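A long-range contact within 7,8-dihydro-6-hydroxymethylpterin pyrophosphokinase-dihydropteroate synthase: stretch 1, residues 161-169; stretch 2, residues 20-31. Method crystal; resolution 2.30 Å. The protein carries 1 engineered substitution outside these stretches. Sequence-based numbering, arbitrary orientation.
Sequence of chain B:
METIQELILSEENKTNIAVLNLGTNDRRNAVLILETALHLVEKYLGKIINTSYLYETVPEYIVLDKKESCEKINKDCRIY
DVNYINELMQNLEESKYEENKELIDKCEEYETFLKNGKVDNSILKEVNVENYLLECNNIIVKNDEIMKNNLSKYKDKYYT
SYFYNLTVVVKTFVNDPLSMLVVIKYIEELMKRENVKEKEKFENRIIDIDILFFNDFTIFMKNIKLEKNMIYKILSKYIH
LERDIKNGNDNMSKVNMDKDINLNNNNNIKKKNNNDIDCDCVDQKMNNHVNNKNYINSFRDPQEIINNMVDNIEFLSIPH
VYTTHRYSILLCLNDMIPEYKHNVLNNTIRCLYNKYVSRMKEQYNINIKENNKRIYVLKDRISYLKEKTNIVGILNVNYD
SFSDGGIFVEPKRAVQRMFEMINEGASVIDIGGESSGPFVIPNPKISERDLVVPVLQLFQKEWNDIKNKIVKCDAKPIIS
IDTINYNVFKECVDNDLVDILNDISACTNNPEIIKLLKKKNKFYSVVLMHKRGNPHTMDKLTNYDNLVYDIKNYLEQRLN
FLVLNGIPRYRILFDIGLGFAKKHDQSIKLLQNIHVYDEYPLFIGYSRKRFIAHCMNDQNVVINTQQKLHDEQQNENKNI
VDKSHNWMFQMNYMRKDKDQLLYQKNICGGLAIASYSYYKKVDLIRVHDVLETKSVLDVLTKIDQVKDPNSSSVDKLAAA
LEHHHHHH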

# COMPACT_ATOMS: atom_id res chain seq x y z
N SER B 161 16.86 -19.56 22.91
CA SER B 161 17.10 -20.12 21.55
C SER B 161 15.79 -20.22 20.77
O SER B 161 14.70 -20.30 21.35
CB SER B 161 17.78 -21.46 21.63
OG SER B 161 19.07 -21.34 22.23
N TYR B 162 15.91 -20.21 19.44
CA TYR B 162 14.80 -20.51 18.55
C TYR B 162 14.73 -22.02 18.31
O TYR B 162 15.75 -22.70 18.26
CB TYR B 162 15.00 -19.81 17.20
CG TYR B 162 14.94 -18.30 17.23
CD1 TYR B 162 13.74 -17.62 17.34
CD2 TYR B 162 16.10 -17.54 17.10
CE1 TYR B 162 13.68 -16.24 17.33
CE2 TYR B 162 16.06 -16.16 17.10
CZ TYR B 162 14.85 -15.50 17.22
OH TYR B 162 14.80 -14.14 17.21
N PHE B 163 13.50 -22.53 18.15
CA PHE B 163 13.29 -23.91 17.74
C PHE B 163 12.77 -23.94 16.30
O PHE B 163 12.01 -23.06 15.88
CB PHE B 163 12.33 -24.62 18.71
CG PHE B 163 12.92 -25.00 20.04
CD1 PHE B 163 13.16 -24.04 21.02
CD2 PHE B 163 13.22 -26.32 20.33
CE1 PHE B 163 13.70 -24.40 22.25
CE2 PHE B 163 13.75 -26.68 21.56
CZ PHE B 163 13.99 -25.72 22.52
N TYR B 164 13.20 -24.97 15.57
CA TYR B 164 12.80 -25.24 14.20
C TYR B 164 12.11 -26.59 14.19
O TYR B 164 12.69 -27.59 14.62
CB TYR B 164 13.97 -25.09 13.23
CG TYR B 164 14.55 -23.70 13.29
CD1 TYR B 164 15.53 -23.38 14.22
CD2 TYR B 164 14.02 -22.69 12.51
CE1 TYR B 164 16.00 -22.08 14.34
CE2 TYR B 164 14.48 -21.39 12.62
CZ TYR B 164 15.47 -21.08 13.55
OH TYR B 164 15.93 -19.80 13.68
N ASN B 165 10.88 -26.59 13.70
CA ASN B 165 9.93 -27.65 13.99
C ASN B 165 9.19 -28.05 12.72
O ASN B 165 8.82 -27.20 11.92
CB ASN B 165 8.86 -27.13 14.95
CG ASN B 165 8.65 -28.04 16.13
OD1 ASN B 165 9.55 -28.22 16.95
ND2 ASN B 165 7.45 -28.62 16.21
N LEU B 166 8.85 -29.33 12.63
CA LEU B 166 8.08 -29.85 11.53
C LEU B 166 7.42 -31.14 12.00
O LEU B 166 8.09 -31.93 12.66
CB LEU B 166 9.07 -30.10 10.38
CG LEU B 166 8.61 -31.04 9.28
CD1 LEU B 166 7.55 -30.35 8.45
CD2 LEU B 166 9.78 -31.41 8.40
N THR B 167 6.15 -31.34 11.67
CA THR B 167 5.50 -32.63 11.88
C THR B 167 5.43 -33.42 10.57
O THR B 167 5.56 -32.84 9.48
CB THR B 167 4.15 -32.50 12.60
OG1 THR B 167 3.24 -31.68 11.86
CG2 THR B 167 4.29 -32.04 14.05
N VAL B 168 5.27 -34.75 10.70
CA VAL B 168 5.12 -35.68 9.59
C VAL B 168 4.14 -36.78 10.02
O VAL B 168 4.11 -37.17 11.18
CB VAL B 168 6.45 -36.30 9.10
CG1 VAL B 168 7.57 -35.29 9.02
CG2 VAL B 168 6.87 -37.52 9.90
N VAL B 169 3.32 -37.24 9.06
CA VAL B 169 2.56 -38.46 9.24
C VAL B 169 3.26 -39.58 8.47
O VAL B 169 3.64 -39.40 7.30
CB VAL B 169 1.09 -38.30 8.80
CG1 VAL B 169 0.32 -39.60 8.93
CG2 VAL B 169 0.37 -37.16 9.52
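Stretch 2, residues 20-31: LNLGTNDRRNAV

The apolar centre of the contact lies on the sheet face that carries Tyr-164, Leu-166 and Val-168. Leu-20, Leu-22 and Thr-24 place their side chains on this same face. Val-168 CG2 packs 3.9 Å from Leu-20 CB, and Val-168 CG1 lies 4.2 Å from Leu-22 CD2, while Leu-166 CD2 approaches Leu-22 CD2 more loosely, at 4.5 Å. Farther along, the segment after the strand of stretch 2 packs beside the Tyr-164 ring: Ala-30 CB, at the start of a helix, comes within 3.8 Å of Tyr-164 CG, and Arg-27 CD within 3.3 Å of Tyr-164 OH.

The two backbones pair as neighbouring strands. Residues 20-24 run as an extended strand antiparallel to strand 163-169, their directions 159° apart and their axes 4.7 Å apart at closest approach. Reciprocal hydrogen bonds join Leu-20 N to Val-168 O (2.9 Å) and Val-168 N to Leu-20 O (3.0 Å), Leu-22 N to Leu-166 O (2.8 Å) and Leu-166 N to Leu-22 O (3.0 Å), and Thr-24 N to Tyr-164 O and Tyr-164 N to Thr-24 O (both 2.9 Å).

The other face is more polar. Asn-21 sits opposite Thr-167, and the end of its side chain comes close to Asn-165, Asn-21 ND2 donating a weak hydrogen bond to Asn-165 OD1 at 3.4 Å. At the exposed end, Asn-25 ND2 lies over one face of the Phe-163 ring, 3.1 Å from Phe-163 CE2.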

# COMPACT_ATOMS: atom_id res chain seq x y z
N LEU B 20 4.77 -37.74 13.90
CA LEU B 20 6.04 -37.37 14.52
C LEU B 20 6.24 -35.86 14.54
O LEU B 20 5.72 -35.13 13.69
CB LEU B 20 7.20 -38.02 13.76
CG LEU B 20 7.15 -39.53 13.55
CD1 LEU B 20 8.44 -40.00 12.89
CD2 LEU B 20 6.93 -40.28 14.87
N ASN B 21 7.03 -35.42 15.53
CA ASN B 21 7.61 -34.09 15.60
C ASN B 21 9.13 -34.18 15.41
O ASN B 21 9.78 -35.03 16.01
CB ASN B 21 7.24 -33.37 16.90
CG ASN B 21 7.57 -31.89 16.83
OD1 ASN B 21 6.80 -31.11 16.26
ND2 ASN B 21 8.71 -31.47 17.34
N LEU B 22 9.67 -33.31 14.55
CA LEU B 22 11.10 -33.21 14.28
C LEU B 22 11.53 -31.78 14.64
O LEU B 22 11.01 -30.84 14.07
CB LEU B 22 11.36 -33.44 12.79
CG LEU B 22 11.33 -34.87 12.24
CD1 LEU B 22 10.10 -35.66 12.67
CD2 LEU B 22 11.41 -34.85 10.72
N GLY B 23 12.49 -31.64 15.56
CA GLY B 23 12.90 -30.34 16.05
C GLY B 23 14.42 -30.19 16.08
O GLY B 23 15.13 -31.17 16.28
N THR B 24 14.91 -28.98 15.84
CA THR B 24 16.32 -28.67 16.01
C THR B 24 16.46 -27.23 16.48
O THR B 24 15.56 -26.44 16.26
CB THR B 24 17.13 -28.92 14.73
OG1 THR B 24 18.45 -28.48 15.05
CG2 THR B 24 16.64 -28.14 13.53
N ASN B 25 17.59 -26.92 17.12
CA ASN B 25 17.88 -25.58 17.62
C ASN B 25 18.86 -24.87 16.68
O ASN B 25 19.10 -23.68 16.83
CB ASN B 25 18.46 -25.61 19.03
CG ASN B 25 17.52 -26.25 20.03
OD1 ASN B 25 17.81 -27.32 20.57
ND2 ASN B 25 16.39 -25.61 20.27
N ASP B 26 19.40 -25.62 15.72
CA ASP B 26 20.44 -25.12 14.83
C ASP B 26 19.79 -24.43 13.63
O ASP B 26 19.22 -25.09 12.76
CB ASP B 26 21.38 -26.27 14.44
CG ASP B 26 22.58 -25.86 13.61
OD1 ASP B 26 22.73 -24.65 13.34
OD2 ASP B 26 23.36 -26.76 13.24
N ARG B 27 19.90 -23.10 13.58
CA ARG B 27 19.23 -22.28 12.58
C ARG B 27 19.88 -22.42 11.20
O ARG B 27 19.18 -22.70 10.22
CB ARG B 27 19.14 -20.82 13.05
CG ARG B 27 18.81 -19.82 11.95
CD ARG B 27 18.62 -18.39 12.44
NE ARG B 27 18.93 -17.39 11.42
CZ ARG B 27 18.34 -17.27 10.23
NH1 ARG B 27 17.39 -18.12 9.85
NH2 ARG B 27 18.71 -16.31 9.41
N ARG B 28 21.21 -22.23 11.12
CA ARG B 28 21.93 -22.23 9.85
C ARG B 28 21.67 -23.54 9.13
O ARG B 28 21.52 -23.54 7.91
CB ARG B 28 23.44 -21.97 10.04
CG ARG B 28 24.27 -21.86 8.75
CD ARG B 28 25.80 -21.94 8.94
NE ARG B 28 26.35 -23.18 9.51
CZ ARG B 28 27.18 -24.03 8.90
NH1 ARG B 28 27.61 -25.11 9.53
NH2 ARG B 28 27.60 -23.80 7.66
N ASN B 29 21.57 -24.64 9.89
CA ASN B 29 21.47 -25.97 9.32
C ASN B 29 20.08 -26.57 9.49
O ASN B 29 19.90 -27.77 9.26
CB ASN B 29 22.53 -26.91 9.92
CG ASN B 29 23.93 -26.51 9.51
OD1 ASN B 29 24.77 -26.25 10.36
ND2 ASN B 29 24.17 -26.44 8.21
N ALA B 30 19.09 -25.75 9.85
CA ALA B 30 17.77 -26.27 10.20
C ALA B 30 17.21 -27.16 9.09
O ALA B 30 16.69 -28.23 9.37
CB ALA B 30 16.84 -25.14 10.56
N VAL B 31 17.36 -26.71 7.83
CA VAL B 31 16.82 -27.41 6.67
C VAL B 31 17.54 -28.74 6.46
O VAL B 31 16.88 -29.76 6.26
CB VAL B 31 16.87 -26.55 5.39
CG1 VAL B 31 16.32 -27.30 4.19
CG2 VAL B 31 16.12 -25.24 5.58